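Local coordinates for endoglucanase (Clostridium thermocellum, PDB 2YIK), which probably hydrolyses beta-1,4-glucosidic bonds in cellulose as a family 9 glycoside hydrolase, at residues T216-I219 against S220-A224; F361-P364 against I365-L369. All coordinates share one frame; numbering follows the deposited sequence.

Contact 1: residues T216-I219 against S220-A224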
loop_
_atom_site.group_PDB
_atom_site.type_symbol
_atom_site.label_atom_id
_atom_site.label_comp_id
_atom_site.label_asym_id
_atom_site.label_seq_id
_atom_site.Cartn_x
_atom_site.Cartn_y
_atom_site.Cartn_z
ATOM N N THR A 216 -7.144 -11.593 10.977
ATOM C CA THR A 216 -7.643 -11.729 9.618
ATOM C C THR A 216 -7.382 -10.571 8.667
ATOM O O THR A 216 -6.998 -10.786 7.519
ATOM C CB THR A 216 -9.147 -12.008 9.647
ATOM O OG1 THR A 216 -9.422 -12.902 10.731
ATOM C CG2 THR A 216 -9.605 -12.651 8.335
ATOM N N ASP A 217 -7.580 -9.343 9.130
ATOM C CA ASP A 217 -7.366 -8.202 8.254
ATOM C C ASP A 217 -5.920 -8.096 7.765
ATOM O O ASP A 217 -5.685 -8.009 6.560
ATOM C CB ASP A 217 -7.822 -6.902 8.937
ATOM C CG ASP A 217 -7.080 -6.620 10.233
ATOM O OD1 ASP A 217 -6.696 -7.588 10.926
ATOM O OD2 ASP A 217 -6.891 -5.425 10.564
ATOM N N ILE A 218 -4.955 -8.126 8.681
ATOM C CA ILE A 218 -3.548 -8.025 8.283
ATOM C C ILE A 218 -3.060 -9.259 7.523
ATOM O O ILE A 218 -2.303 -9.134 6.565
ATOM C CB ILE A 218 -2.602 -7.792 9.502
ATOM C CG1 ILE A 218 -2.785 -6.382 10.067
ATOM C CG2 ILE A 218 -1.154 -7.960 9.081
ATOM C CD1 ILE A 218 -4.030 -6.229 10.865
ATOM N N ILE A 219 -3.483 -10.446 7.951
ATOM C CA ILE A 219 -3.077 -11.684 7.282
ATOM C C ILE A 219 -3.537 -11.639 5.819
ATOM O O ILE A 219 -2.762 -11.922 4.907
ATOM C CB ILE A 219 -3.682 -12.952 7.972
ATOM C CG1 ILE A 219 -2.970 -13.265 9.297
ATOM C CG2 ILE A 219 -3.444 -14.175 7.102
ATOM C CD1 ILE A 219 -2.628 -12.066 10.098
ATOM N N SER A 220 -4.796 -11.263 5.607
ATOM C CA SER A 220 -5.361 -11.175 4.263
ATOM C C SER A 220 -4.728 -10.063 3.432
ATOM O O SER A 220 -4.448 -10.253 2.251
ATOM C CB SER A 220 -6.874 -10.954 4.332
ATOM O OG SER A 220 -7.515 -12.058 4.946
ATOM N N ALA A 221 -4.506 -8.904 4.048
ATOM C CA ALA A 221 -3.903 -7.785 3.335
ATOM C C ALA A 221 -2.543 -8.221 2.821
ATOM O O ALA A 221 -2.166 -7.899 1.694
ATOM C CB ALA A 221 -3.761 -6.573 4.255
ATOM N N THR A 222 -1.818 -8.977 3.643
ATOM C CA THR A 222 -0.498 -9.459 3.258
ATOM C C THR A 222 -0.573 -10.521 2.162
ATOM O O THR A 222 0.213 -10.490 1.220
ATOM C CB THR A 222 0.278 -10.037 4.466
ATOM O OG1 THR A 222 0.347 -9.052 5.504
ATOM C CG2 THR A 222 1.705 -10.413 4.053
ATOM N N ALA A 223 -1.516 -11.452 2.279
ATOM C CA ALA A 223 -1.659 -12.493 1.265
ATOM C C ALA A 223 -1.970 -11.868 -0.095
ATOM O O ALA A 223 -1.492 -12.344 -1.123
ATOM C CB ALA A 223 -2.764 -13.487 1.660
ATOM N N ALA A 224 -2.767 -10.802 -0.093
ATOM C CA ALA A 224 -3.127 -10.125 -1.334
ATOM C C ALA A 224 -1.869 -9.614 -2.025
ATOM O O ALA A 224 -1.669 -9.862 -3.209
ATOM C CB ALA A 224 -4.088 -8.968 -1.058
#

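Contact 2: residues F361-P364 against I365-L369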
loop_
_atom_site.group_PDB
_atom_site.type_symbol
_atom_site.label_atom_id
_atom_site.label_comp_id
_atom_site.label_asym_id
_atom_site.label_seq_id
_atom_site.Cartn_x
_atom_site.Cartn_y
_atom_site.Cartn_z
ATOM N N PHE A 361 -20.655 -6.280 -12.014
ATOM C CA PHE A 361 -19.424 -6.088 -11.267
ATOM C C PHE A 361 -18.743 -4.724 -11.387
ATOM O O PHE A 361 -18.125 -4.275 -10.429
ATOM C CB PHE A 361 -18.463 -7.250 -11.561
ATOM C CG PHE A 361 -18.900 -8.556 -10.927
ATOM C CD1 PHE A 361 -18.905 -8.701 -9.540
ATOM C CD2 PHE A 361 -19.367 -9.614 -11.710
ATOM C CE1 PHE A 361 -19.373 -9.875 -8.941
ATOM C CE2 PHE A 361 -19.838 -10.795 -11.117
ATOM C CZ PHE A 361 -19.840 -10.921 -9.731
ATOM N N TRP A 362 -18.868 -4.053 -12.528
ATOM C CA TRP A 362 -18.267 -2.723 -12.678
ATOM C C TRP A 362 -19.162 -1.592 -12.148
ATOM O O TRP A 362 -18.682 -0.483 -11.900
ATOM C CB TRP A 362 -17.943 -2.423 -14.146
ATOM C CG TRP A 362 -16.636 -2.973 -14.630
ATOM C CD1 TRP A 362 -16.454 -3.859 -15.653
ATOM C CD2 TRP A 362 -15.324 -2.659 -14.135
ATOM N NE1 TRP A 362 -15.116 -4.117 -15.825
ATOM C CE2 TRP A 362 -14.395 -3.395 -14.903
ATOM C CE3 TRP A 362 -14.838 -1.832 -13.108
ATOM C CZ2 TRP A 362 -13.015 -3.330 -14.694
ATOM C CZ3 TRP A 362 -13.459 -1.764 -12.892
ATOM C CH2 TRP A 362 -12.566 -2.512 -13.683
ATOM N N LYS A 363 -20.454 -1.868 -11.974
ATOM C CA LYS A 363 -21.400 -0.850 -11.521
ATOM C C LYS A 363 -21.030 -0.176 -10.198
ATOM O O LYS A 363 -21.129 1.045 -10.078
ATOM C CB LYS A 363 -22.820 -1.438 -11.452
ATOM C CG LYS A 363 -23.916 -0.428 -11.137
ATOM C CD LYS A 363 -23.845 0.781 -12.060
ATOM C CE LYS A 363 -25.059 1.698 -11.898
ATOM N NZ LYS A 363 -24.985 2.822 -12.877
ATOM N N PRO A 364 -20.593 -0.948 -9.189
ATOM C CA PRO A 364 -20.242 -0.274 -7.935
ATOM C C PRO A 364 -19.126 0.760 -8.101
ATOM O O PRO A 364 -19.104 1.781 -7.408
ATOM C CB PRO A 364 -19.830 -1.429 -7.029
ATOM C CG PRO A 364 -20.694 -2.552 -7.518
ATOM C CD PRO A 364 -20.567 -2.411 -9.020
ATOM N N ILE A 365 -18.201 0.492 -9.018
ATOM C CA ILE A 365 -17.096 1.407 -9.259
ATOM C C ILE A 365 -17.541 2.559 -10.158
ATOM O O ILE A 365 -17.014 3.666 -10.064
ATOM C CB ILE A 365 -15.882 0.652 -9.869
ATOM C CG1 ILE A 365 -15.110 -0.068 -8.750
ATOM C CG2 ILE A 365 -14.984 1.611 -10.646
ATOM C CD1 ILE A 365 -14.534 0.871 -7.697
ATOM N N GLN A 366 -18.522 2.308 -11.019
ATOM C CA GLN A 366 -19.020 3.372 -11.877
ATOM C C GLN A 366 -19.721 4.377 -10.960
ATOM O O GLN A 366 -19.643 5.589 -11.168
ATOM C CB GLN A 366 -20.000 2.832 -12.924
ATOM C CG GLN A 366 -20.497 3.908 -13.884
ATOM C CD GLN A 366 -21.556 3.410 -14.858
ATOM O OE1 GLN A 366 -22.181 4.200 -15.564
ATOM N NE2 GLN A 366 -21.760 2.100 -14.899
ATOM N N ASP A 367 -20.402 3.861 -9.937
ATOM C CA ASP A 367 -21.094 4.707 -8.967
ATOM C C ASP A 367 -20.089 5.501 -8.135
ATOM O O ASP A 367 -20.302 6.673 -7.836
ATOM C CB ASP A 367 -21.953 3.860 -8.025
ATOM C CG ASP A 367 -23.203 3.327 -8.692
ATOM O OD1 ASP A 367 -23.440 3.662 -9.872
ATOM O OD2 ASP A 367 -23.955 2.577 -8.037
ATOM N N LEU A 368 -19.000 4.844 -7.749
ATOM C CA LEU A 368 -17.956 5.484 -6.960
ATOM C C LEU A 368 -17.346 6.631 -7.759
ATOM O O LEU A 368 -17.169 7.741 -7.254
ATOM C CB LEU A 368 -16.863 4.474 -6.619
ATOM C CG LEU A 368 -15.596 5.023 -5.964
ATOM C CD1 LEU A 368 -15.924 5.553 -4.565
ATOM C CD2 LEU A 368 -14.540 3.915 -5.908
ATOM N N LEU A 369 -17.031 6.346 -9.018
ATOM C CA LEU A 369 -16.431 7.335 -9.897
ATOM C C LEU A 369 -17.361 8.488 -10.262
ATOM O O LEU A 369 -16.907 9.621 -10.398
ATOM C CB LEU A 369 -15.889 6.650 -11.157
ATOM C CG LEU A 369 -14.654 5.778 -10.898
ATOM C CD1 LEU A 369 -14.267 5.035 -12.168
ATOM C CD2 LEU A 369 -13.496 6.650 -10.416
HETATM O O HOH W 1 -23.256 4.972 -12.051
#

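Contact 1: residues T216-I219 against S220-A224
The carbonyl oxygen of Thr-216 is gripped twice by a single residue one turn further on: Ser-220 gives it both its backbone N-H, with Ser-220 N 3.0 Å from Thr-216 O, and its hydroxyl, with Ser-220 OG 2.9 Å from Thr-216 O. The two donors come in from opposite faces of the carbonyl plane, each tilted by roughly 30°. Ser-220 can do this because OG lies beside its own backbone N, anti to the carbonyl carbon (chi1 -63°), which folds the hydroxyl back along the helix. Methyl CG2 of Thr-216 stays at the margin of this pair, 4.0 Å from Ser-220 OG.

Two residues on, the pattern repeats. Thr-222 OG1 donates to Ile-218 O at 2.9 Å while Thr-222 N takes the other face of the same carbonyl. Here too a methyl looks on: CG2 of Ile-218 is 4.0 Å from Thr-222 OG1. This is the familiar way in which serine and threonine hydroxyls are satisfied within an alpha-helix, by the carbonyl four residues back, and it lets helix 216-233 carry hydroxyls in buried positions. The helix belongs to the catalytic domain, whose fold in family 9 is an (alpha/alpha)6 barrel. Between and beyond the two doubly gripped carbonyls the ordinary i to i+4 ladder runs on, Ala-221 N to Asp-217 O at 2.9 Å and Ala-223 N to Ile-219 O.

Ala-221 and Thr-222 touch Ala-128 of helix 124-140, and the larger Ile-219 packs on Phe-254 and Ala-255 of helix 238-257. At the start of the helix, Thr-216 OG1 hydrogen-bonds to Gly-261 N, and the carboxylate of Asp-217 to Ser-275 OG and Val-263 N; Asp-217 and Ser-220 also touch the calcium-site residue Asp-281, the Asp-217 side chain lying about 5 Å from a bound calcium ion.

Contact 2: residues F361-P364 against I365-L369
Lys-363 leaves the backbone with CG anti to its own N (chi1 -174°) and bends at chi2 (51°), which brings its otherwise extended end alongside Asp-367, whose CG is swung beside its own backbone N (chi1 -74°). The ammonium and carboxylate meet as a long salt bridge, with Lys-363 NZ 3.5 Å from Asp-367 OD1. Closer still is the last methylene, with Lys-363 CE 3.3 Å from Asp-367 OD1. A water completes the link, accepting from Lys-363 NZ at 2.9 Å and donating to Asp-367 OD1. The amide end of Gln-366 passes the lysine at an angle, its NE2 3.8 Å from Lys-363 CD.

On the buried side, CB of Ile-365 sits at the edge of the Trp-362 indole, near its plane, 4.2 Å from Trp-362 CE3. The ring is fixed further by its NE1 bond to Asp-334 and by edge-to-face contacts with Tyr-406 and His-410. Trp-362 O accepts from Gln-366 N at 2.9 Å, and more weakly from Ile-365 N. With proline at 364 and the ladder continuing from Lys-363 O to Asp-367 N, this is the N-terminal region of an amphipathic alpha-helix, with an i to i+4 Lys-Asp salt bridge on its partly exposed side.

In the fold
Both contacts are local, each within one run of helix near its start in the family 9 catalytic domain, about 24 Å apart between centres and about 16 Å at their nearest atoms, so they do not touch. They hold no element in common: residues 216-224 open helix 216-233, while 361-369 enter helix 363-373. Contact 1 is buried throughout and nearer the middle of the molecule. Contact 2 lies further out and has two characters, an aromatic and aliphatic side against helices 322-336 and 392-408, and a partly exposed charged side. In contact 1 the polar side chains are met by backbone and other protein groups; in contact 2 the charged pair shares a water.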